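Local coordinates for uncharacterized conserved protein YndB, AHSA1/START domain (PDB 6V04), which is of unknown function but is encoded in the dynemicin biosynthetic locus, binds metal ions and has a START/Bet v1-like fold, as found in cyclase/aromatase proteins, at residues Y145-E150 and T257-F262; H246-G249 and Q254-T257; L238-Q243 and A264-A269. All coordinates share one frame; numbering follows the deposited sequence.

Contact 1: residues Y145-E150 and T257-F262; sequences YDWRQE and TLRHRF. With NA (sodium ion), chain B; MG (magnesium ion), chain C.
In this START/Bet v1-like protein the loop that leads from helix 116-139 into strand 151-157, at the edge of the second sheet, is fastened to helix 252-277 through Trp-147, Arg-148, Glu-150 and Arg-259. The chain of Arg-259 starts straight, then turns sharply about CB-CG (chi2 -87°), which brings an edge of its guanidinium to two loop carbonyls. Arg-259 NE donates to Arg-148 O at 2.9 Å, and Arg-259 NH2 to Glu-150 O, also at 2.9 Å. Both acceptors lie at the edge of the guanidinium, somewhat tilted from its plane, and the N-H...O angles of 140° and 146° show that neither bond is straight. Together they fix the rotation of the group. Nearer the helix, Arg-259 CG packs obliquely on the Trp-147 ring, 3.8 Å from CE3, while the indole NE1 bonds to Asp-252.

The second arginine comes close, with Arg-148 NH1 3.6 Å from Arg-259 NH2 and the two guanidinium planes steeply inclined. Asp-62 forms salt bridges to both guanidinium groups, an anion shared between them, and Asp-152 pairs with Arg-148 as well. The same loop carries metal ligands. Gln-149 OE1 binds a magnesium ion, and Asp-146 OD1 coordinates a sodium ion at 2.4 Å. One water of that sodium ion donates to Trp-147 O at 2.8 Å.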
# COMPACT_ATOMS: atom_id res chain seq x y z
N TYR A 145 2.30 -12.88 4.59
CA TYR A 145 3.26 -12.15 5.40
C TYR A 145 2.55 -11.55 6.60
O TYR A 145 1.33 -11.34 6.58
CB TYR A 145 3.97 -11.05 4.62
CG TYR A 145 3.13 -9.93 4.04
CD1 TYR A 145 2.75 -8.83 4.81
CD2 TYR A 145 2.78 -9.94 2.71
CE1 TYR A 145 1.99 -7.79 4.25
CE2 TYR A 145 2.04 -8.92 2.15
CZ TYR A 145 1.65 -7.84 2.91
OH TYR A 145 0.92 -6.83 2.29
N ASP A 146 3.30 -11.31 7.69
CA ASP A 146 2.66 -10.76 8.87
C ASP A 146 2.59 -9.24 8.83
O ASP A 146 1.52 -8.67 9.10
CB ASP A 146 3.35 -11.24 10.16
CG ASP A 146 4.85 -11.05 10.19
OD1 ASP A 146 5.47 -10.54 9.25
OD2 ASP A 146 5.44 -11.46 11.23
N TRP A 147 3.66 -8.57 8.43
CA TRP A 147 3.64 -7.13 8.28
C TRP A 147 4.73 -6.71 7.30
O TRP A 147 5.81 -7.30 7.26
CB TRP A 147 3.77 -6.43 9.65
CG TRP A 147 5.06 -6.63 10.39
CD1 TRP A 147 5.38 -7.65 11.26
CD2 TRP A 147 6.19 -5.75 10.40
NE1 TRP A 147 6.64 -7.46 11.77
CE2 TRP A 147 7.16 -6.30 11.25
CE3 TRP A 147 6.48 -4.55 9.74
CZ2 TRP A 147 8.39 -5.69 11.48
CZ3 TRP A 147 7.69 -3.96 9.95
CH2 TRP A 147 8.64 -4.52 10.82
N ARG A 148 4.41 -5.73 6.47
CA ARG A 148 5.32 -5.31 5.41
C ARG A 148 6.37 -4.35 5.94
O ARG A 148 6.05 -3.38 6.64
CB ARG A 148 4.51 -4.68 4.29
CG ARG A 148 5.29 -4.41 3.03
CD ARG A 148 4.40 -4.25 1.82
NE ARG A 148 3.58 -3.06 1.91
CZ ARG A 148 3.89 -1.89 1.36
NH1 ARG A 148 3.06 -0.87 1.50
NH2 ARG A 148 5.02 -1.72 0.68
N GLN A 149 7.63 -4.58 5.57
CA GLN A 149 8.73 -3.87 6.20
C GLN A 149 8.77 -2.38 5.88
O GLN A 149 9.40 -1.63 6.63
CB GLN A 149 10.07 -4.50 5.84
CG GLN A 149 10.46 -4.38 4.38
CD GLN A 149 11.65 -5.27 4.04
OE1 GLN A 149 11.61 -6.48 4.24
NE2 GLN A 149 12.71 -4.66 3.53
N GLU A 150 8.17 -1.94 4.78
CA GLU A 150 8.17 -0.53 4.41
C GLU A 150 6.73 -0.04 4.27
O GLU A 150 5.82 -0.84 4.03
CB GLU A 150 8.94 -0.27 3.11
CG GLU A 150 8.69 -1.26 2.00
CD GLU A 150 9.71 -1.11 0.89
OE1 GLU A 150 9.70 -0.06 0.21
OE2 GLU A 150 10.54 -2.03 0.72
N THR A 257 4.00 -2.94 15.53
CA THR A 257 3.07 -1.95 16.04
C THR A 257 3.44 -0.55 15.56
O THR A 257 2.57 0.23 15.15
CB THR A 257 3.03 -2.03 17.57
OG1 THR A 257 2.53 -3.32 17.95
CG2 THR A 257 2.13 -0.97 18.15
N LEU A 258 4.73 -0.21 15.59
CA LEU A 258 5.17 1.07 15.06
C LEU A 258 4.81 1.20 13.59
O LEU A 258 4.28 2.22 13.17
CB LEU A 258 6.67 1.25 15.26
CG LEU A 258 7.09 1.57 16.69
CD1 LEU A 258 8.56 1.25 16.87
CD2 LEU A 258 6.82 3.04 17.03
N ARG A 259 5.11 0.17 12.79
CA ARG A 259 4.82 0.23 11.36
C ARG A 259 3.33 0.46 11.12
O ARG A 259 2.94 1.32 10.33
CB ARG A 259 5.30 -1.05 10.68
CG ARG A 259 5.17 -1.04 9.16
CD ARG A 259 3.83 -1.50 8.65
NE ARG A 259 3.92 -1.54 7.19
CZ ARG A 259 2.93 -1.28 6.34
NH1 ARG A 259 1.71 -0.98 6.73
NH2 ARG A 259 3.19 -1.31 5.03
N HIS A 260 2.49 -0.29 11.83
CA HIS A 260 1.04 -0.15 11.70
C HIS A 260 0.58 1.25 12.08
O HIS A 260 -0.21 1.88 11.36
CB HIS A 260 0.39 -1.23 12.56
CG HIS A 260 -1.06 -1.47 12.27
ND1 HIS A 260 -1.62 -2.73 12.36
CD2 HIS A 260 -2.05 -0.63 11.91
CE1 HIS A 260 -2.91 -2.64 12.08
NE2 HIS A 260 -3.20 -1.38 11.80
N ARG A 261 1.06 1.77 13.21
CA ARG A 261 0.62 3.09 13.66
C ARG A 261 1.07 4.18 12.70
O ARG A 261 0.32 5.12 12.41
CB ARG A 261 1.16 3.37 15.05
CG ARG A 261 0.61 2.45 16.13
CD ARG A 261 1.27 2.72 17.47
NE ARG A 261 0.95 4.07 17.95
CZ ARG A 261 1.80 4.91 18.53
NH1 ARG A 261 3.07 4.57 18.75
NH2 ARG A 261 1.38 6.09 18.92
N PHE A 262 2.32 4.10 12.23
CA PHE A 262 2.78 5.09 11.26
C PHE A 262 2.05 4.95 9.93
O PHE A 262 1.78 5.96 9.27
CB PHE A 262 4.29 4.97 11.07
CG PHE A 262 5.09 5.74 12.08
CD1 PHE A 262 5.34 5.21 13.34
CD2 PHE A 262 5.62 6.98 11.78
CE1 PHE A 262 6.10 5.91 14.27
CE2 PHE A 262 6.38 7.68 12.70
CZ PHE A 262 6.62 7.15 13.95
NA NA B . 7.81 -10.85 8.98
MG MG C . 12.71 -8.20 4.01
O HOH W 1 7.92 -10.71 11.49
O HOH W 2 7.86 -8.47 8.80

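Contact 2: residues H246-G249 and Q254-T257; sequences HRLG and QERT
Two flat groups lie at this contact, the imidazole of His-246 and the carboxylate of Glu-255, and they are used quite differently. One face of the imidazole is flanked, toward its rim, by CG of Arg-247, a doubtful neighbour because that side chain adopts two conformers. The CB of His-246 points away from the helix and the ring touches Gln-149, so that His-246 meets Glu-255 through its backbone carbonyl and not through its ring. The carboxylate instead reaches out from the first turns of helix 252-277 to the backbone N atoms of the preceding loop, in an arrangement resembling an anion-binding nest. Leu-248 has right-handed helical backbone angles and Gly-249 left-handed ones (phi 68°), and this pairing brings successive backbone N atoms to the same side, near Glu-255 OE2.

Leu-250 N is the one that clearly bonds to this oxygen. Glu-255 OE2 also lies 3.2 Å from Gly-249 N, and is 3.6 Å from Leu-248 N, a buried atom that has no hydrogen-bond partner. The glutamate gets there with CG beside its own backbone N (chi1 -69°) and an extended chain beyond. Leu-248 CB packs 3.8 Å from Glu-255 OE2. The nearby backbone N atoms and the start of the helix, where Ser-251 OG accepts from Gln-254 N, would be expected to favour the negative charge of the carboxylate.

On the solvent side, two waters lie between the carboxylate and the carbonyl of His-246, taking the place of any direct polar contact: His-246 O is 4.2 Å from Glu-255 OE2. One of these waters stands 2.7 Å from His-246 O and 3.0 Å from Glu-255 OE1.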
# COMPACT_ATOMS: atom_id res chain seq x y z
N HIS A 246 11.99 -2.66 9.97
CA HIS A 246 12.55 -4.00 10.17
C HIS A 246 13.99 -3.99 10.67
O HIS A 246 14.53 -5.06 10.97
CB HIS A 246 12.49 -4.77 8.86
CG HIS A 246 13.35 -4.18 7.78
ND1 HIS A 246 13.18 -2.89 7.33
CD2 HIS A 246 14.39 -4.69 7.09
CE1 HIS A 246 14.09 -2.63 6.40
NE2 HIS A 246 14.83 -3.71 6.24
N ARG A 247 14.66 -2.83 10.74
CA ARG A 247 16.05 -2.77 11.18
C ARG A 247 16.20 -1.95 12.46
O ARG A 247 17.28 -1.42 12.72
CB ARG A 247 16.95 -2.22 10.07
CG ARG A 247 16.47 -0.93 9.43
CD ARG A 247 17.54 -0.39 8.49
NE ARG A 247 17.02 0.63 7.58
CZ ARG A 247 16.85 1.91 7.89
NH1 ARG A 247 16.37 2.75 6.98
NH2 ARG A 247 17.16 2.35 9.10
N LEU A 248 15.13 -1.84 13.25
CA LEU A 248 15.17 -1.07 14.48
C LEU A 248 15.80 -1.81 15.65
O LEU A 248 16.11 -1.17 16.65
CB LEU A 248 13.74 -0.66 14.86
CG LEU A 248 13.05 0.30 13.88
CD1 LEU A 248 11.63 0.56 14.35
CD2 LEU A 248 13.81 1.59 13.75
N GLY A 249 16.01 -3.12 15.55
CA GLY A 249 16.59 -3.84 16.67
C GLY A 249 15.68 -3.91 17.87
O GLY A 249 16.16 -4.02 19.01
N GLN A 254 7.00 -4.88 18.75
CA GLN A 254 7.23 -3.44 18.80
C GLN A 254 7.39 -2.86 17.40
O GLN A 254 6.82 -1.80 17.09
CB GLN A 254 8.47 -3.12 19.64
CG GLN A 254 8.23 -3.22 21.15
CD GLN A 254 9.52 -3.11 21.95
OE1 GLN A 254 10.55 -3.69 21.59
NE2 GLN A 254 9.45 -2.39 23.06
N GLU A 255 8.16 -3.53 16.55
CA GLU A 255 8.40 -3.05 15.19
C GLU A 255 7.10 -3.05 14.39
O GLU A 255 6.79 -2.07 13.70
CB GLU A 255 9.47 -3.92 14.53
CG GLU A 255 10.85 -3.72 15.15
CD GLU A 255 11.92 -4.69 14.65
OE1 GLU A 255 11.58 -5.76 14.07
OE2 GLU A 255 13.11 -4.36 14.86
N ARG A 256 6.35 -4.14 14.48
CA ARG A 256 5.08 -4.24 13.77
C ARG A 256 4.10 -3.16 14.22
O ARG A 256 3.40 -2.56 13.40
CB ARG A 256 4.48 -5.61 13.99
CG ARG A 256 3.11 -5.77 13.40
CD ARG A 256 2.63 -7.17 13.55
NE ARG A 256 1.31 -7.32 12.94
CZ ARG A 256 0.76 -8.49 12.65
NH1 ARG A 256 1.42 -9.61 12.89
NH2 ARG A 256 -0.45 -8.53 12.10
N THR A 257 4.00 -2.94 15.53
CA THR A 257 3.07 -1.95 16.04
C THR A 257 3.44 -0.55 15.56
O THR A 257 2.57 0.23 15.15
CB THR A 257 3.03 -2.03 17.57
OG1 THR A 257 2.53 -3.32 17.95
CG2 THR A 257 2.13 -0.97 18.15
O HOH W 3 12.82 -7.09 11.64
O HOH W 4 14.34 -6.39 13.97

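Contact 3: residues L238-Q243 and A264-A269; sequences LSVSHQ and ATWTAA
Val-240, His-242 and Trp-266 form the tight centre of a helix-on-sheet interface, the helix-grip arrangement in which the long C-terminal helix 252-277 of a START/Bet v1-like fold lies against its antiparallel sheet. Trp-266 fills the gap between strand and helix. Over one face of its indole sits Val-240, whose CG2 is 3.4 Å from the centroid of the six-membered ring and only 4° off the ring normal, a well-centred CH-pi contact. With CG2 anti to the backbone N of the valine, this methyl is the branch presented to the aromatic face, while Val-240 CG1 lies 4.0 Å from Trp-266 CE3.

At the rim of the same indole, Trp-266 NE1 donates to His-242 ND1 at 2.9 Å with an N-H...N angle of 160°. Each partner lies close to the ring plane of the other, yet the two rings are nearly perpendicular, at 85°, so they meet rim to rim without stacking. Phe-262 and Trp-245 also pack against the imidazole, and Thr-223 OG1 bonds to its NE2.

Away from this centre the interface slackens. Leu-238 points toward the helix but makes no contact with 264-269, packing instead on Leu-270 and Ala-273 further along. Ser-239 and Ser-241 lie on the other, partly solvent-accessible side of the strand, and Ala-264 and Ala-268 are exposed on the helix.

Because ND1 accepts the indole hydrogen bond, the histidine is probably neutral and protonated at NE2; the buried pair would then satisfy its polar nitrogens without a net charge.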
# COMPACT_ATOMS: atom_id res chain seq x y z
N LEU A 238 1.21 12.74 -5.19
CA LEU A 238 1.95 12.89 -3.95
C LEU A 238 2.19 11.50 -3.38
O LEU A 238 1.23 10.77 -3.13
CB LEU A 238 1.14 13.74 -2.99
CG LEU A 238 1.67 13.79 -1.56
CD1 LEU A 238 3.02 14.47 -1.53
CD2 LEU A 238 0.68 14.52 -0.66
N SER A 239 3.45 11.13 -3.22
CA SER A 239 3.81 9.80 -2.74
C SER A 239 4.70 9.90 -1.51
O SER A 239 5.49 10.84 -1.36
CB SER A 239 4.52 8.98 -3.83
OG SER A 239 5.79 9.52 -4.15
N VAL A 240 4.57 8.91 -0.64
CA VAL A 240 5.39 8.81 0.56
C VAL A 240 6.00 7.42 0.62
O VAL A 240 5.37 6.44 0.21
CB VAL A 240 4.61 9.11 1.85
CG1 VAL A 240 3.43 8.17 2.01
CG2 VAL A 240 5.55 9.01 3.06
N SER A 241 7.23 7.35 1.10
CA SER A 241 7.89 6.10 1.47
C SER A 241 8.50 6.31 2.84
O SER A 241 9.21 7.29 3.06
CB SER A 241 8.98 5.74 0.47
OG SER A 241 9.70 4.59 0.88
N HIS A 242 8.25 5.38 3.77
CA HIS A 242 8.82 5.48 5.11
C HIS A 242 9.39 4.11 5.46
O HIS A 242 8.64 3.14 5.62
CB HIS A 242 7.75 5.94 6.09
CG HIS A 242 8.31 6.43 7.39
ND1 HIS A 242 7.54 7.13 8.30
CD2 HIS A 242 9.54 6.32 7.92
CE1 HIS A 242 8.29 7.42 9.35
NE2 HIS A 242 9.51 6.95 9.15
N GLN A 243 10.71 4.04 5.55
CA GLN A 243 11.45 2.78 5.64
C GLN A 243 12.21 2.68 6.96
O GLN A 243 12.49 3.68 7.62
CB GLN A 243 12.44 2.63 4.49
CG GLN A 243 11.78 2.55 3.12
CD GLN A 243 12.78 2.43 1.99
OE1 GLN A 243 13.90 2.91 2.09
NE2 GLN A 243 12.37 1.80 0.90
N ALA A 264 -1.11 4.20 9.53
CA ALA A 264 -2.37 4.89 9.71
C ALA A 264 -2.15 6.40 9.71
O ALA A 264 -3.00 7.16 9.22
CB ALA A 264 -3.02 4.44 11.01
N THR A 265 -1.03 6.84 10.27
CA THR A 265 -0.72 8.27 10.29
C THR A 265 -0.51 8.79 8.87
O THR A 265 -1.03 9.85 8.51
CB THR A 265 0.52 8.52 11.14
OG1 THR A 265 0.20 8.19 12.50
CG2 THR A 265 0.95 9.97 11.11
N TRP A 266 0.24 8.05 8.05
CA TRP A 266 0.47 8.49 6.68
C TRP A 266 -0.82 8.44 5.87
O TRP A 266 -1.04 9.32 5.03
CB TRP A 266 1.56 7.64 6.02
CG TRP A 266 2.92 8.09 6.43
CD1 TRP A 266 3.82 7.42 7.22
CD2 TRP A 266 3.55 9.35 6.09
NE1 TRP A 266 4.96 8.17 7.37
CE2 TRP A 266 4.81 9.36 6.69
CE3 TRP A 266 3.15 10.45 5.32
CZ2 TRP A 266 5.69 10.43 6.57
CZ3 TRP A 266 4.03 11.51 5.19
CH2 TRP A 266 5.29 11.49 5.79
N THR A 267 -1.68 7.46 6.12
CA THR A 267 -2.98 7.43 5.45
C THR A 267 -3.76 8.70 5.75
O THR A 267 -4.33 9.32 4.84
CB THR A 267 -3.76 6.19 5.89
OG1 THR A 267 -3.02 5.01 5.53
CG2 THR A 267 -5.12 6.14 5.25
N ALA A 268 -3.77 9.13 7.01
CA ALA A 268 -4.46 10.36 7.38
C ALA A 268 -3.82 11.58 6.74
O ALA A 268 -4.51 12.53 6.34
CB ALA A 268 -4.46 10.49 8.90
N ALA A 269 -2.49 11.59 6.66
CA ALA A 269 -1.80 12.73 6.07
C ALA A 269 -2.11 12.87 4.59
O ALA A 269 -2.36 13.97 4.10
CB ALA A 269 -0.30 12.61 6.29

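In the fold
All three contacts use helix 252-277, met in order from its first turns in contact 2, through contact 1, to the buried middle in contact 3. Contact 3 is the core one, strand against helix, and relies on aromatic and apolar surfaces with one hydrogen bond between ring nitrogens. Contact 1 is partly buried and polar, an arginine from the helix gripping loop carbonyls beside the metal ligands. Contact 2 lies nearer the surface, its centre about 18 Å from the centre of the chain, where a carboxylate is served by backbone and water. Contacts 1 and 2 adjoin where Trp-147 packs on Glu-255 and Arg-256; contacts 1 and 3 meet where Phe-262 touches His-242.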